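Local coordinates for uncharacterized protein (Bacteroides ovatus CL02T12C04, PDB 6PTM), which is an exo-acting carrageenase of glycoside hydrolase family 42 that probably releases sugars from the ends of carrageenan chains, at residues Gly273-Met278 against Asn380-Tyr385. Residues are numbered along the deposited sequence; the frame is centred on the assembly and turned at random.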
ATOM      1  N   GLY A 273     -27.075  14.210  -3.677  1.00 18.06           N
ATOM      2  CA  GLY A 273     -27.060  15.621  -4.088  1.00 20.01           C
ATOM      3  C   GLY A 273     -25.803  15.988  -4.858  1.00 21.10           C
ATOM      4  O   GLY A 273     -25.765  17.121  -5.401  1.00 19.83           O
ATOM      5  N   THR A 274     -24.813  15.083  -4.919  1.00 18.49           N
ATOM      6  CA  THR A 274     -23.488  15.387  -5.500  1.00 17.17           C
ATOM      7  C   THR A 274     -23.160  14.405  -6.623  1.00 17.25           C
ATOM      8  O   THR A 274     -22.762  14.867  -7.688  1.00 16.02           O
ATOM      9  CB  THR A 274     -22.393  15.409  -4.420  1.00 18.03           C
ATOM     10  OG1 THR A 274     -22.303  14.125  -3.785  1.00 15.84           O
ATOM     11  CG2 THR A 274     -22.650  16.494  -3.396  1.00 19.00           C
ATOM     12  N   VAL A 275     -23.285  13.101  -6.388  1.00 16.73           N
ATOM     13  CA  VAL A 275     -22.742  12.080  -7.326  1.00 16.35           C
ATOM     14  C   VAL A 275     -23.399  12.186  -8.696  1.00 16.27           C
ATOM     15  O   VAL A 275     -22.679  11.999  -9.668  1.00 16.17           O
ATOM     16  CB  VAL A 275     -22.764  10.667  -6.702  1.00 15.78           C
ATOM     17  CG1 VAL A 275     -22.564   9.554  -7.709  1.00 15.76           C
ATOM     18  CG2 VAL A 275     -21.722  10.594  -5.618  1.00 15.43           C
ATOM     19  N   PRO A 276     -24.693  12.558  -8.896  1.00 18.26           N
ATOM     20  CA  PRO A 276     -25.212  12.747 -10.256  1.00 18.56           C
ATOM     21  C   PRO A 276     -24.406  13.708 -11.149  1.00 19.53           C
ATOM     22  O   PRO A 276     -24.401  13.524 -12.318  1.00 22.23           O
ATOM     23  CB  PRO A 276     -26.631  13.293 -10.016  1.00 20.01           C
ATOM     24  CG  PRO A 276     -27.017  12.611  -8.723  1.00 19.31           C
ATOM     25  CD  PRO A 276     -25.754  12.733  -7.887  1.00 18.97           C
ATOM     26  N   TYR A 277     -23.718  14.686 -10.579  1.00 18.96           N
ATOM     27  CA  TYR A 277     -22.871  15.639 -11.330  1.00 19.10           C
ATOM     28  C   TYR A 277     -21.537  14.998 -11.728  1.00 19.69           C
ATOM     29  O   TYR A 277     -20.908  15.501 -12.677  1.00 21.79           O
ATOM     30  CB  TYR A 277     -22.605  16.876 -10.480  1.00 20.04           C
ATOM     31  CG  TYR A 277     -23.808  17.751 -10.262  1.00 21.12           C
ATOM     32  CD1 TYR A 277     -24.276  18.589 -11.257  1.00 22.01           C
ATOM     33  CD2 TYR A 277     -24.474  17.752  -9.053  1.00 23.07           C
ATOM     34  CE1 TYR A 277     -25.361  19.431 -11.039  1.00 22.75           C
ATOM     35  CE2 TYR A 277     -25.566  18.574  -8.819  1.00 24.13           C
ATOM     36  CZ  TYR A 277     -26.009  19.433  -9.817  1.00 24.12           C
ATOM     37  OH  TYR A 277     -27.102  20.236  -9.573  1.00 26.54           O
ATOM     38  N   MET A 278     -21.113  13.939 -11.034  1.00 19.35           N
ATOM     39  CA  MET A 278     -19.753  13.365 -11.167  1.00 19.69           C
ATOM     40  C   MET A 278     -19.818  12.117 -12.051  1.00 19.65           C
ATOM     41  O   MET A 278     -18.729  11.677 -12.513  1.00 18.19           O
ATOM     42  CB  MET A 278     -19.175  12.910  -9.822  1.00 19.79           C
ATOM     43  CG  MET A 278     -19.261  13.917  -8.748  1.00 23.89           C
ATOM     44  SD  MET A 278     -18.451  13.320  -7.238  1.00 23.06           S
ATOM     45  CE  MET A 278     -19.244  14.369  -6.029  1.00 27.43           C
ATOM     46  N   ASN A 380     -22.957   1.241  -1.915  1.00 16.69           N
ATOM     47  CA  ASN A 380     -24.285   0.984  -2.549  1.00 18.90           C
ATOM     48  C   ASN A 380     -25.005   2.316  -2.776  1.00 17.99           C
ATOM     49  O   ASN A 380     -25.621   2.444  -3.832  1.00 16.98           O
ATOM     50  CB  ASN A 380     -25.150  -0.037  -1.813  1.00 19.22           C
ATOM     51  CG  ASN A 380     -24.455  -1.377  -1.709  1.00 22.20           C
ATOM     52  OD1 ASN A 380     -23.648  -1.751  -2.577  1.00 23.52           O
ATOM     53  ND2 ASN A 380     -24.705  -2.078  -0.609  1.00 25.23           N
ATOM     54  N   GLU A 381     -24.834   3.323  -1.917  1.00 17.68           N
ATOM     55  CA  GLU A 381     -25.437   4.662  -2.161  1.00 17.43           C
ATOM     56  C   GLU A 381     -24.811   5.313  -3.399  1.00 17.18           C
ATOM     57  O   GLU A 381     -25.601   5.769  -4.264  1.00 17.64           O
ATOM     58  CB  GLU A 381     -25.375   5.576  -0.939  1.00 17.08           C
ATOM     59  CG  GLU A 381     -26.190   5.044   0.223  1.00 18.67           C
ATOM     60  CD  GLU A 381     -27.685   4.951  -0.050  1.00 18.92           C
ATOM     61  OE1 GLU A 381     -28.323   5.995  -0.119  1.00 21.74           O
ATOM     62  OE2 GLU A 381     -28.175   3.840  -0.326  1.00 21.57           O
ATOM     63  N   ILE A 382     -23.477   5.309  -3.520  1.00 15.89           N
ATOM     64  CA  ILE A 382     -22.767   5.901  -4.685  1.00 15.62           C
ATOM     65  C   ILE A 382     -23.255   5.199  -5.950  1.00 17.24           C
ATOM     66  O   ILE A 382     -23.624   5.915  -6.883  1.00 16.81           O
ATOM     67  CB  ILE A 382     -21.241   5.843  -4.521  1.00 15.85           C
ATOM     68  CG1 ILE A 382     -20.779   6.757  -3.384  1.00 15.45           C
ATOM     69  CG2 ILE A 382     -20.533   6.165  -5.820  1.00 15.05           C
ATOM     70  CD1 ILE A 382     -19.374   6.503  -2.934  1.00 16.04           C
ATOM     71  N   ARG A 383     -23.351   3.862  -5.950  1.00 18.65           N
ATOM     72  CA  ARG A 383     -23.703   3.072  -7.156  1.00 20.92           C
ATOM     73  C   ARG A 383     -25.115   3.398  -7.673  1.00 20.38           C
ATOM     74  O   ARG A 383     -25.285   3.259  -8.892  1.00 19.25           O
ATOM     75  CB  ARG A 383     -23.524   1.576  -6.901  1.00 26.62           C
ATOM     76  CG  ARG A 383     -22.060   1.186  -6.782  1.00 31.09           C
ATOM     77  CD  ARG A 383     -21.380   0.959  -8.121  1.00 40.34           C
ATOM     78  NE  ARG A 383     -22.017  -0.166  -8.771  1.00 50.28           N
ATOM     79  CZ  ARG A 383     -21.863  -1.429  -8.411  1.00 53.43           C
ATOM     80  NH1 ARG A 383     -21.036  -1.729  -7.421  1.00 52.39           N
ATOM     81  NH2 ARG A 383     -22.544  -2.376  -9.047  1.00 57.49           N
ATOM     82  N   LYS A 384     -26.048   3.828  -6.812  1.00 20.21           N
ATOM     83  CA  LYS A 384     -27.417   4.283  -7.184  1.00 22.03           C
ATOM     84  C   LYS A 384     -27.337   5.457  -8.160  1.00 21.11           C
ATOM     85  O   LYS A 384     -28.179   5.490  -9.020  1.00 21.22           O
ATOM     86  CB  LYS A 384     -28.233   4.768  -5.991  1.00 22.95           C
ATOM     87  CG  LYS A 384     -28.680   3.636  -5.078  1.00 28.33           C
ATOM     88  CD  LYS A 384     -29.648   4.042  -3.990  1.00 31.71           C
ATOM     89  CE  LYS A 384     -29.868   2.912  -2.999  1.00 31.28           C
ATOM     90  NZ  LYS A 384     -30.534   3.433  -1.794  1.00 34.51           N
ATOM     91  N   TYR A 385     -26.362   6.359  -8.021  1.00 17.59           N
ATOM     92  CA  TYR A 385     -26.220   7.576  -8.859  1.00 18.47           C
ATOM     93  C   TYR A 385     -25.102   7.405  -9.895  1.00 18.42           C
ATOM     94  O   TYR A 385     -25.188   8.026 -10.963  1.00 18.39           O
ATOM     95  CB  TYR A 385     -26.136   8.787  -7.932  1.00 19.24           C
ATOM     96  CG  TYR A 385     -27.311   8.834  -6.995  1.00 20.20           C
ATOM     97  CD1 TYR A 385     -27.232   8.344  -5.700  1.00 19.96           C
ATOM     98  CD2 TYR A 385     -28.546   9.238  -7.461  1.00 21.51           C
ATOM     99  CE1 TYR A 385     -28.330   8.337  -4.856  1.00 21.37           C
ATOM    100  CE2 TYR A 385     -29.657   9.229  -6.637  1.00 23.68           C
ATOM    101  CZ  TYR A 385     -29.550   8.760  -5.342  1.00 22.80           C
ATOM    102  OH  TYR A 385     -30.658   8.789  -4.566  1.00 25.56           O
TER
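Val275 points toward segment 380-385 of helix 358-385, and its CG1 does the touching: it sits 3.7 Å from Tyr385 CB and 3.9 Å from the backbone Ile382 O. CG1 is swung anti to the backbone N of Val275 (chi1 165°), which turns this methyl to the tyrosine, where the two side chains meet at about a right angle. The same methyl reaches more loosely toward Ile382 CG2, 4.4 Å away. Pro276 meets the same tyrosine at CB and at the start of its ring. The proline ring lies alongside Tyr385, both side chains pointing the same way, and CG comes obliquely to CD2 of the phenol ring at 3.9 Å, while CD rests 4.0 Å from Tyr385 CB. Tyr385 CB thus touches both the valine and the proline, while the end of the tyrosine leads away from segment 273-278. One face of its ring is backed by Lys384 CB, 3.6 Å above the plane and offset toward the rim. The lysine amine, further out, forms a salt bridge with Glu381 along its own helix, NZ to OE2 being 2.8 Å, through the syn lone pair of that oxygen. The remaining carboxylate oxygen, OE1, is hydrogen-bonded to Ser268 OG of helix 261-278, a polar link between the two helices beside the apolar patch. On the strand side, Val275 and Ile382 both touch Tyr288 of strand 288-292. The short helical segments cross at -50° with their axes 8.9 Å apart at closest approach, and the contact grades from buried valine and isoleucine to exposed proline. This is the packing of neighbouring outer helices over parallel strands, consistent with the (beta/alpha)8 barrel of family 42 glycosidases.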